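Local coordinates for protein ferritin (Ulva pertusa, PDB 3VNX) that probably oxidises ferrous iron and stores it as a mineral inside a hollow shell of 24 subunits, at residues H62-R67 with E115-D120; Y56-L61 with K77-A82; A127-L132 with V178-L183; P73-F78 with Q197-E202. All coordinates share one frame; numbering follows the deposited sequence.

Contact 1 of 4, residues H62-R67 with E115-D120; sequences HSYFAR and EFANDD
The C-terminal end of helix 38-66 meets the final part of the long loop that leads from helix 73-99 to helix 123-151 in the ferritin four-helix bundle. The buried part is built round Tyr-64. Its CG lies anti to the backbone N (chi1 176°). Phe-116 CB sits over a face of the Tyr-64 ring, 4.0 Å from the centroid. The Phe-116 ring turns its edge to the Tyr-64 face in an offset edge-to-face pair, planes 80° apart. Phe-116 CD1 reaches 3.6 Å from Tyr-64 CB. The loop backbone is also close, with Phe-116 N 3.5 Å above the Tyr-64 ring plane, toward the rim. Beyond this pair, Phe-116 packs on Leu-130 of helix 123-151. An alanine here removes the ring under Phe-116 and the loop backbone, and would probably loosen the loop at this point.

The exposed side is polar and more open. Glu-115 bends its chain so that its carboxylate turns back to Arg-67, whose extended chain meets it end-on. Arg-67 NH2 reaches Glu-115 OE1 at 2.9 Å, nearly straight at 173°, but from above the carboxylate plane. Arg-67 NH1 meets the syn lone pair of Glu-115 OE2 at 3.0 Å. Tyr-64 CD1 lies 3.6 Å over one guanidinium face. This two-pronged salt bridge would tend to keep Glu-115 ionised beside the aromatic pair.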
# COMPACT_ATOMS: atom_id res chain seq x y z
N HIS A 62 1.02 -45.75 18.96
CA HIS A 62 1.44 -45.05 17.76
C HIS A 62 2.28 -45.96 16.86
O HIS A 62 2.05 -46.06 15.64
CB HIS A 62 2.23 -43.80 18.11
CG HIS A 62 3.09 -43.32 16.99
ND1 HIS A 62 2.60 -42.63 15.91
CD2 HIS A 62 4.42 -43.47 16.77
CE1 HIS A 62 3.58 -42.35 15.08
NE2 HIS A 62 4.70 -42.85 15.57
N SER A 63 3.26 -46.62 17.46
CA SER A 63 4.15 -47.47 16.67
C SER A 63 3.39 -48.63 16.06
O SER A 63 3.72 -49.10 14.97
CB SER A 63 5.33 -47.97 17.51
OG SER A 63 6.31 -46.96 17.61
N TYR A 64 2.36 -49.09 16.76
CA TYR A 64 1.56 -50.17 16.21
C TYR A 64 0.88 -49.73 14.90
O TYR A 64 1.00 -50.39 13.87
CB TYR A 64 0.57 -50.74 17.25
CG TYR A 64 -0.31 -51.80 16.64
CD1 TYR A 64 0.14 -53.12 16.53
CD2 TYR A 64 -1.57 -51.48 16.12
CE1 TYR A 64 -0.65 -54.10 15.94
CE2 TYR A 64 -2.36 -52.46 15.53
CZ TYR A 64 -1.90 -53.76 15.44
OH TYR A 64 -2.68 -54.73 14.85
N PHE A 65 0.19 -48.59 14.94
CA PHE A 65 -0.52 -48.11 13.75
C PHE A 65 0.40 -47.58 12.65
O PHE A 65 0.00 -47.52 11.48
CB PHE A 65 -1.60 -47.09 14.13
CG PHE A 65 -2.71 -47.69 14.93
CD1 PHE A 65 -3.72 -48.41 14.31
CD2 PHE A 65 -2.71 -47.59 16.32
CE1 PHE A 65 -4.75 -48.99 15.05
CE2 PHE A 65 -3.72 -48.17 17.06
CZ PHE A 65 -4.75 -48.88 16.43
N ALA A 66 1.63 -47.25 13.02
CA ALA A 66 2.66 -46.90 12.03
C ALA A 66 3.15 -48.10 11.20
O ALA A 66 3.74 -47.90 10.14
CB ALA A 66 3.86 -46.23 12.71
N ARG A 67 2.91 -49.33 11.66
CA ARG A 67 3.41 -50.49 10.91
C ARG A 67 2.81 -50.56 9.51
O ARG A 67 1.60 -50.47 9.34
CB ARG A 67 3.11 -51.80 11.63
CG ARG A 67 3.66 -51.85 13.01
CD ARG A 67 3.21 -53.11 13.67
NE ARG A 67 3.84 -53.30 14.96
CZ ARG A 67 3.65 -54.36 15.73
NH1 ARG A 67 2.83 -55.33 15.34
NH2 ARG A 67 4.26 -54.45 16.90
N GLU A 115 1.34 -54.94 21.00
CA GLU A 115 0.52 -55.66 20.03
C GLU A 115 -0.94 -55.36 20.25
O GLU A 115 -1.43 -55.43 21.38
CB GLU A 115 0.76 -57.16 20.15
CG GLU A 115 2.21 -57.52 19.95
CD GLU A 115 2.69 -57.12 18.57
OE1 GLU A 115 3.91 -56.89 18.41
OE2 GLU A 115 1.84 -57.04 17.65
N PHE A 116 -1.66 -55.03 19.18
CA PHE A 116 -3.04 -54.59 19.37
C PHE A 116 -4.02 -55.16 18.37
O PHE A 116 -5.16 -54.69 18.26
CB PHE A 116 -3.12 -53.05 19.46
CG PHE A 116 -2.28 -52.47 20.55
CD1 PHE A 116 -1.00 -52.00 20.29
CD2 PHE A 116 -2.75 -52.44 21.86
CE1 PHE A 116 -0.21 -51.48 21.31
CE2 PHE A 116 -1.97 -51.93 22.89
CZ PHE A 116 -0.69 -51.46 22.62
N ALA A 117 -3.57 -56.18 17.64
CA ALA A 117 -4.46 -56.94 16.78
C ALA A 117 -5.59 -57.52 17.63
O ALA A 117 -5.40 -57.89 18.79
CB ALA A 117 -3.70 -58.05 16.05
N ASN A 118 -6.78 -57.56 17.05
CA ASN A 118 -7.95 -58.06 17.75
C ASN A 118 -8.98 -58.46 16.72
O ASN A 118 -9.47 -57.62 15.95
CB ASN A 118 -8.50 -56.99 18.67
CG ASN A 118 -9.71 -57.47 19.45
OD1 ASN A 118 -10.58 -58.16 18.91
ND2 ASN A 118 -9.76 -57.11 20.73
N ASP A 119 -9.30 -59.75 16.69
CA ASP A 119 -10.12 -60.32 15.64
C ASP A 119 -11.59 -60.01 15.83
O ASP A 119 -12.33 -59.82 14.87
CB ASP A 119 -9.90 -61.84 15.55
CG ASP A 119 -8.51 -62.20 15.07
OD1 ASP A 119 -7.88 -61.38 14.35
OD2 ASP A 119 -8.03 -63.30 15.43
N ASP A 120 -12.02 -59.95 17.09
CA ASP A 120 -13.41 -59.65 17.38
C ASP A 120 -13.73 -58.22 16.97
O ASP A 120 -14.57 -57.99 16.10
CB ASP A 120 -13.70 -59.82 18.88
CG ASP A 120 -15.08 -59.29 19.27
OD1 ASP A 120 -16.00 -59.33 18.43
OD2 ASP A 120 -15.22 -58.83 20.44

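Contact 2 of 4, residues Y56-L61 with K77-A82; sequences YVYHAL and KFFKEA
Phe-79 is at the centre of this contact between two neighbouring antiparallel helices of the ferritin bundle, 38-66 and 73-99. The two short segments run 164° apart, their axes 7.6 Å from each other at closest. Phe-79 CB comes within 3.4 Å of Tyr-58 O. Leu-61 CB lies 3.7 Å above one face of the Phe-79 ring, offset toward the rim, as a CH-pi contact. On the opposite face is Phe-78 CD2, so the ring is sandwiched. The Tyr-58 ring meets it obliquely, planes 31° apart, with Tyr-58 CD1 3.9 Å from Phe-79 CD1. Tyr-58 CD2 also touches Ala-82 CB at 3.7 Å. At the flank, His-59 and Lys-80 lie side by side, pointing the same way, with His-59 NE2 4.0 Å from Lys-80 CD.

The second shell fixes these groups. Tyr-58 OH is hydrogen-bonded to Glu-135 OE2 of helix 123-151. His-59 ND1 and NE2 are hydrogen-bonded to Tyr-52 OH and His-91 ND1 of a neighbouring subunit, and Lys-80 pairs with Asp-84. Phe-79 rests on Met-128. A serine here takes away the ring that Leu-61 and Tyr-58 pack on, and would probably loosen the helix pair.

The Tyr-58 side chain is about 8 Å from a bound calcium ion. Its place beside Glu-135 and Glu-86 is consistent with the tyrosine next to the ferroxidase centre of related ferritins. An apolar interface thus holds a phenol whose hydroxyl is gripped by a carboxylate, which would polarise it.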
# COMPACT_ATOMS: atom_id res chain seq x y z
N TYR A 56 3.61 -43.15 27.58
CA TYR A 56 4.48 -44.19 27.01
C TYR A 56 3.62 -45.24 26.29
O TYR A 56 3.95 -45.69 25.18
CB TYR A 56 5.28 -44.83 28.14
CG TYR A 56 6.63 -45.46 27.78
CD1 TYR A 56 7.57 -44.77 27.04
CD2 TYR A 56 6.96 -46.72 28.26
CE1 TYR A 56 8.82 -45.34 26.75
CE2 TYR A 56 8.19 -47.31 27.98
CZ TYR A 56 9.12 -46.61 27.23
OH TYR A 56 10.34 -47.20 26.95
N VAL A 57 2.52 -45.61 26.92
CA VAL A 57 1.58 -46.53 26.32
C VAL A 57 1.04 -45.97 25.02
O VAL A 57 0.97 -46.68 24.02
CB VAL A 57 0.39 -46.78 27.25
CG1 VAL A 57 -0.66 -47.61 26.54
CG2 VAL A 57 0.86 -47.45 28.53
N TYR A 58 0.66 -44.69 25.04
CA TYR A 58 0.17 -44.06 23.83
C TYR A 58 1.21 -44.07 22.72
O TYR A 58 0.88 -44.22 21.54
CB TYR A 58 -0.35 -42.65 24.10
CG TYR A 58 -1.75 -42.67 24.68
CD1 TYR A 58 -2.58 -43.76 24.46
CD2 TYR A 58 -2.23 -41.62 25.44
CE1 TYR A 58 -3.86 -43.81 24.98
CE2 TYR A 58 -3.52 -41.66 25.97
CZ TYR A 58 -4.33 -42.76 25.74
OH TYR A 58 -5.62 -42.84 26.26
N HIS A 59 2.48 -43.92 23.12
CA HIS A 59 3.56 -43.95 22.15
C HIS A 59 3.67 -45.34 21.53
O HIS A 59 3.94 -45.48 20.33
CB HIS A 59 4.88 -43.52 22.78
CG HIS A 59 5.82 -42.88 21.81
ND1 HIS A 59 6.99 -42.27 22.20
CD2 HIS A 59 5.75 -42.74 20.46
CE1 HIS A 59 7.61 -41.79 21.13
NE2 HIS A 59 6.87 -42.06 20.06
N ALA A 60 3.43 -46.38 22.33
CA ALA A 60 3.45 -47.74 21.80
C ALA A 60 2.31 -47.95 20.79
O ALA A 60 2.50 -48.57 19.73
CB ALA A 60 3.39 -48.77 22.94
N LEU A 61 1.13 -47.41 21.11
CA LEU A 61 -0.01 -47.51 20.21
C LEU A 61 0.32 -46.87 18.88
O LEU A 61 -0.02 -47.38 17.80
CB LEU A 61 -1.22 -46.84 20.83
CG LEU A 61 -1.92 -47.77 21.82
CD1 LEU A 61 -2.87 -47.00 22.75
CD2 LEU A 61 -2.65 -48.86 21.06
N LYS A 77 -0.89 -40.86 14.05
CA LYS A 77 -0.66 -39.46 14.37
C LYS A 77 -1.40 -39.12 15.66
O LYS A 77 -0.84 -38.49 16.59
CB LYS A 77 -1.15 -38.59 13.21
CG LYS A 77 -1.14 -37.09 13.45
CD LYS A 77 -1.40 -36.33 12.13
CE LYS A 77 -1.58 -34.82 12.35
NZ LYS A 77 -2.77 -34.50 13.20
N PHE A 78 -2.66 -39.54 15.70
CA PHE A 78 -3.49 -39.35 16.88
C PHE A 78 -2.79 -39.82 18.16
O PHE A 78 -2.80 -39.13 19.18
CB PHE A 78 -4.81 -40.10 16.73
CG PHE A 78 -5.70 -39.98 17.92
CD1 PHE A 78 -6.57 -38.91 18.04
CD2 PHE A 78 -5.66 -40.94 18.93
CE1 PHE A 78 -7.40 -38.78 19.14
CE2 PHE A 78 -6.48 -40.83 20.03
CZ PHE A 78 -7.36 -39.75 20.14
N PHE A 79 -2.17 -41.00 18.10
CA PHE A 79 -1.53 -41.50 19.31
C PHE A 79 -0.21 -40.81 19.64
O PHE A 79 0.11 -40.65 20.81
CB PHE A 79 -1.41 -43.02 19.29
CG PHE A 79 -2.71 -43.71 19.50
CD1 PHE A 79 -3.43 -43.48 20.67
CD2 PHE A 79 -3.24 -44.55 18.54
CE1 PHE A 79 -4.65 -44.09 20.89
CE2 PHE A 79 -4.47 -45.17 18.75
CZ PHE A 79 -5.17 -44.95 19.92
N LYS A 80 0.53 -40.40 18.62
CA LYS A 80 1.74 -39.64 18.90
C LYS A 80 1.36 -38.35 19.64
O LYS A 80 1.99 -37.99 20.63
CB LYS A 80 2.54 -39.33 17.64
CG LYS A 80 3.75 -38.41 17.88
CD LYS A 80 4.63 -38.91 19.04
CE LYS A 80 6.02 -38.26 19.03
NZ LYS A 80 5.98 -36.78 19.23
N GLU A 81 0.31 -37.68 19.16
CA GLU A 81 -0.15 -36.44 19.80
C GLU A 81 -0.65 -36.72 21.21
O GLU A 81 -0.27 -36.04 22.17
CB GLU A 81 -1.23 -35.78 18.94
CG GLU A 81 -0.69 -35.26 17.61
CD GLU A 81 -1.78 -34.90 16.61
OE1 GLU A 81 -2.96 -35.25 16.85
OE2 GLU A 81 -1.44 -34.27 15.59
N ALA A 82 -1.50 -37.73 21.36
CA ALA A 82 -1.95 -38.10 22.70
C ALA A 82 -0.74 -38.35 23.60
O ALA A 82 -0.73 -37.95 24.77
CB ALA A 82 -2.89 -39.31 22.67

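Contact 3 of 4, residues A127-L132 with V178-L183; sequences AMELAL and VYVSQL
Helices 123-151 and 155-201 pair here as antiparallel members of the ferritin four-helix bundle. Their short segments run 157° apart, with axes 9.1 Å from each other at closest. Met-128 carries one side. Its CG is anti to the carbonyl carbon, and the chain then bends twice, at chi2 (-50°) and chi3. The bend at chi3 brings the terminal methyl to Tyr-179, where Met-128 CE lies 3.5 Å from Tyr-179 CD2. The Tyr-179 ring continues away from the segment, and its hydroxyl is held by Glu-175. Met-128 also packs on Phe-75, Phe-78 and Phe-79 of helix 73-99, so it lies between three helices of the bundle.

Val-180 carries the other side. Its CG1 is anti to the backbone N (chi1 167°), which sets CG2 beside that N. CG1 touches Glu-129 CG, while CG2 meets Leu-132 CD2 at 3.8 Å. Leu-132 has its own CG anti to the backbone N and crosses Val-180 at about a right angle. Glu-129 extends beyond CG, and its OE2 forms salt bridges with Lys-121 and Arg-184. Tyr-31 of a neighbouring subunit packs on Leu-132 and Val-180. The methyl of Val-180 CG2 rests 3.5 Å from Met-128 O, and Leu-183 CD1 presses on Met-128 CG at 3.3 Å.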
# COMPACT_ATOMS: atom_id res chain seq x y z
N ALA A 127 -8.23 -50.60 20.05
CA ALA A 127 -7.35 -49.54 20.54
C ALA A 127 -8.13 -48.36 21.11
O ALA A 127 -7.75 -47.79 22.15
CB ALA A 127 -6.41 -49.07 19.44
N MET A 128 -9.23 -47.99 20.46
CA MET A 128 -10.01 -46.85 20.94
C MET A 128 -10.78 -47.21 22.22
O MET A 128 -10.97 -46.38 23.12
CB MET A 128 -10.93 -46.29 19.85
CG MET A 128 -10.15 -45.84 18.60
SD MET A 128 -8.74 -44.75 19.01
CE MET A 128 -9.64 -43.29 19.59
N GLU A 129 -11.20 -48.47 22.31
CA GLU A 129 -11.82 -48.95 23.54
C GLU A 129 -10.78 -49.01 24.67
O GLU A 129 -11.09 -48.70 25.81
CB GLU A 129 -12.49 -50.30 23.32
CG GLU A 129 -13.78 -50.23 22.49
CD GLU A 129 -14.50 -51.57 22.40
OE1 GLU A 129 -13.90 -52.60 22.80
OE2 GLU A 129 -15.66 -51.59 21.95
N LEU A 130 -9.56 -49.41 24.34
CA LEU A 130 -8.48 -49.44 25.31
C LEU A 130 -8.21 -48.02 25.80
O LEU A 130 -8.15 -47.77 27.01
CB LEU A 130 -7.21 -50.01 24.67
CG LEU A 130 -6.15 -50.69 25.54
CD1 LEU A 130 -4.78 -50.37 25.00
CD2 LEU A 130 -6.25 -50.30 27.00
N ALA A 131 -8.05 -47.11 24.85
CA ALA A 131 -7.80 -45.69 25.14
C ALA A 131 -8.89 -45.09 26.04
O ALA A 131 -8.59 -44.47 27.05
CB ALA A 131 -7.67 -44.89 23.84
N LEU A 132 -10.14 -45.27 25.64
CA LEU A 132 -11.26 -44.80 26.44
C LEU A 132 -11.12 -45.32 27.87
O LEU A 132 -11.20 -44.56 28.83
CB LEU A 132 -12.58 -45.26 25.83
CG LEU A 132 -13.85 -45.05 26.66
CD1 LEU A 132 -14.02 -43.59 27.06
CD2 LEU A 132 -15.07 -45.55 25.89
N VAL A 178 -17.10 -40.96 22.08
CA VAL A 178 -17.60 -40.72 20.72
C VAL A 178 -16.86 -41.51 19.62
O VAL A 178 -17.50 -42.12 18.77
CB VAL A 178 -17.58 -39.23 20.39
CG1 VAL A 178 -17.97 -38.99 18.92
CG2 VAL A 178 -18.51 -38.50 21.33
N TYR A 179 -15.53 -41.50 19.66
CA TYR A 179 -14.73 -42.32 18.74
C TYR A 179 -15.14 -43.78 18.76
O TYR A 179 -15.23 -44.43 17.71
CB TYR A 179 -13.25 -42.29 19.11
CG TYR A 179 -12.59 -40.95 18.94
CD1 TYR A 179 -12.87 -40.15 17.82
CD2 TYR A 179 -11.68 -40.49 19.88
CE1 TYR A 179 -12.26 -38.92 17.67
CE2 TYR A 179 -11.06 -39.27 19.73
CZ TYR A 179 -11.35 -38.48 18.63
OH TYR A 179 -10.72 -37.27 18.51
N VAL A 180 -15.31 -44.30 19.98
CA VAL A 180 -15.73 -45.68 20.16
C VAL A 180 -17.10 -45.90 19.52
O VAL A 180 -17.31 -46.84 18.75
CB VAL A 180 -15.76 -46.08 21.66
CG1 VAL A 180 -16.49 -47.40 21.85
CG2 VAL A 180 -14.34 -46.17 22.21
N SER A 181 -18.02 -45.00 19.84
CA SER A 181 -19.36 -45.05 19.26
C SER A 181 -19.27 -45.04 17.73
O SER A 181 -19.99 -45.80 17.05
CB SER A 181 -20.19 -43.88 19.77
OG SER A 181 -21.37 -43.73 19.01
N GLN A 182 -18.39 -44.21 17.18
CA GLN A 182 -18.27 -44.11 15.73
C GLN A 182 -17.73 -45.40 15.09
O GLN A 182 -18.25 -45.89 14.08
CB GLN A 182 -17.38 -42.93 15.35
CG GLN A 182 -18.06 -41.59 15.54
CD GLN A 182 -17.15 -40.43 15.23
OE1 GLN A 182 -17.58 -39.42 14.66
NE2 GLN A 182 -15.87 -40.55 15.60
N LEU A 183 -16.67 -45.96 15.69
CA LEU A 183 -16.07 -47.17 15.14
C LEU A 183 -17.08 -48.32 15.17
O LEU A 183 -17.20 -49.09 14.20
CB LEU A 183 -14.78 -47.51 15.90
CG LEU A 183 -13.60 -46.63 15.46
CD1 LEU A 183 -12.35 -46.87 16.30
CD2 LEU A 183 -13.32 -46.89 13.99

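Contact 4 of 4, residues P73-F78 with Q197-E202; sequences PGFAKF and QELGEE
The backbones of helix 73-99 and the C-terminal end of helix 155-201 nearly touch. Their short segments cross at 39°, with axes 7.1 Å apart at closest. This is a glycine-to-glycine crossing in the ferritin fold, where, as in relatives, the C-terminal helical end packs against the four-helix bundle. Gly-74 CA is 3.8 Å from Gly-200 CA. A CB on Gly-74 would point toward the other segment and crowd Gly-200 N. The backbone hydrogen bonds within 197-202 are weak, consistent with a loosening helix end. At the start of the other helix, Phe-75 N is hydrogen-bonded to Asp-196 OD1.

Leu-199 is the main side chain of the contact. Its chi1 of -105° lies away from the usual staggered positions. Leu-199 CD2 sits centrally over one face of the Phe-75 ring, 3.4 Å from the centroid, as a CH-pi contact. Phe-75 starts out away from this segment, but its ring comes back to receive the methyl. Leu-199 CG lies 4.1 Å from Phe-78 CD1, and the ring of Tyr-179 packs on the same leucine. The polar part belongs to Lys-77. Its chain runs extended and bends only at chi4, and its ammonium has a salt bridge to Glu-81 as well. Lys-77 NZ bonds to Gly-200 O at 3.0 Å, approaching from above the carbonyl plane with a C=O...N angle of 140°.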
# COMPACT_ATOMS: atom_id res chain seq x y z
N PRO A 73 -2.13 -44.47 9.44
CA PRO A 73 -1.24 -43.36 9.83
C PRO A 73 -1.98 -42.22 10.54
O PRO A 73 -1.35 -41.50 11.32
CB PRO A 73 -0.61 -42.91 8.50
CG PRO A 73 -1.56 -43.38 7.42
CD PRO A 73 -2.26 -44.60 7.97
N GLY A 74 -3.29 -42.08 10.30
CA GLY A 74 -4.12 -41.17 11.07
C GLY A 74 -4.20 -41.58 12.53
O GLY A 74 -4.04 -40.75 13.43
N PHE A 75 -4.46 -42.86 12.79
CA PHE A 75 -4.49 -43.36 14.16
C PHE A 75 -3.09 -43.17 14.76
O PHE A 75 -2.94 -42.78 15.93
CB PHE A 75 -4.90 -44.85 14.19
CG PHE A 75 -6.40 -45.08 14.06
CD1 PHE A 75 -7.17 -45.35 15.18
CD2 PHE A 75 -7.02 -45.03 12.83
CE1 PHE A 75 -8.52 -45.56 15.07
CE2 PHE A 75 -8.38 -45.23 12.71
CZ PHE A 75 -9.13 -45.49 13.83
N ALA A 76 -2.07 -43.42 13.94
CA ALA A 76 -0.70 -43.27 14.40
C ALA A 76 -0.43 -41.82 14.85
O ALA A 76 0.17 -41.58 15.90
CB ALA A 76 0.31 -43.71 13.34
N LYS A 77 -0.89 -40.86 14.05
CA LYS A 77 -0.66 -39.46 14.37
C LYS A 77 -1.40 -39.12 15.66
O LYS A 77 -0.84 -38.49 16.59
CB LYS A 77 -1.15 -38.59 13.21
CG LYS A 77 -1.14 -37.09 13.45
CD LYS A 77 -1.40 -36.33 12.13
CE LYS A 77 -1.58 -34.82 12.35
NZ LYS A 77 -2.77 -34.50 13.20
N PHE A 78 -2.66 -39.54 15.70
CA PHE A 78 -3.49 -39.35 16.88
C PHE A 78 -2.79 -39.82 18.16
O PHE A 78 -2.80 -39.13 19.18
CB PHE A 78 -4.81 -40.10 16.73
CG PHE A 78 -5.70 -39.98 17.92
CD1 PHE A 78 -6.57 -38.91 18.04
CD2 PHE A 78 -5.66 -40.94 18.93
CE1 PHE A 78 -7.40 -38.78 19.14
CE2 PHE A 78 -6.48 -40.83 20.03
CZ PHE A 78 -7.36 -39.75 20.14
N GLN A 197 -8.85 -41.32 8.40
CA GLN A 197 -8.67 -40.05 7.70
C GLN A 197 -9.03 -38.87 8.59
O GLN A 197 -8.33 -37.87 8.60
CB GLN A 197 -9.51 -40.00 6.42
CG GLN A 197 -9.22 -41.11 5.46
CD GLN A 197 -8.84 -40.60 4.09
OE1 GLN A 197 -7.70 -40.75 3.65
NE2 GLN A 197 -9.81 -39.99 3.41
N GLU A 198 -10.13 -39.00 9.32
CA GLU A 198 -10.59 -37.96 10.23
C GLU A 198 -9.54 -37.73 11.34
O GLU A 198 -9.12 -36.60 11.61
CB GLU A 198 -11.94 -38.37 10.83
CG GLU A 198 -12.81 -37.21 11.35
CD GLU A 198 -13.88 -37.65 12.36
OE1 GLU A 198 -13.88 -37.11 13.49
OE2 GLU A 198 -14.73 -38.52 12.04
N LEU A 199 -9.12 -38.82 11.98
CA LEU A 199 -8.13 -38.78 13.06
C LEU A 199 -6.82 -38.11 12.62
O LEU A 199 -6.06 -37.59 13.45
CB LEU A 199 -7.84 -40.20 13.53
CG LEU A 199 -8.46 -40.60 14.88
CD1 LEU A 199 -9.89 -40.09 15.00
CD2 LEU A 199 -8.42 -42.11 15.06
N GLY A 200 -6.57 -38.13 11.32
CA GLY A 200 -5.33 -37.63 10.77
C GLY A 200 -5.32 -36.12 10.61
O GLY A 200 -4.31 -35.48 10.87
N GLU A 201 -6.45 -35.56 10.18
CA GLU A 201 -6.51 -34.12 9.94
C GLU A 201 -6.60 -33.32 11.24
O GLU A 201 -6.32 -32.12 11.25
CB GLU A 201 -7.63 -33.75 8.96
CG GLU A 201 -7.17 -32.79 7.87
CD GLU A 201 -5.80 -33.17 7.30
OE1 GLU A 201 -5.75 -33.67 6.15
OE2 GLU A 201 -4.78 -32.99 8.01
N GLU A 202 -6.97 -34.00 12.32
CA GLU A 202 -7.01 -33.40 13.65
C GLU A 202 -5.61 -33.01 14.15
O GLU A 202 -5.31 -31.83 14.38
CB GLU A 202 -7.66 -34.38 14.64
CG GLU A 202 -9.05 -33.96 15.11
CD GLU A 202 -9.00 -32.83 16.13
OE1 GLU A 202 -7.89 -32.41 16.51
OE2 GLU A 202 -10.09 -32.38 16.57

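From the N terminus, helix 38-66 opens contact 2 and then contact 1. Helix 73-99 begins with 73-78, which opens contact 4, and contact 2 closes straight after, sharing Lys-77 and Phe-78 with it. Contact 1 closes later, in the loop before helix 123-151, and so crosses both contact 2 and contact 4. Contact 3 follows in series after contacts 1 and 2, joining helices 123-151 and 155-201. It lies within the span that contact 4 closes at the C-terminal end of the chain. Phe-65 against Phe-79, Phe-65 against Ala-127, and Phe-65 against Phe-75 join the four contacts into one end of the bundle.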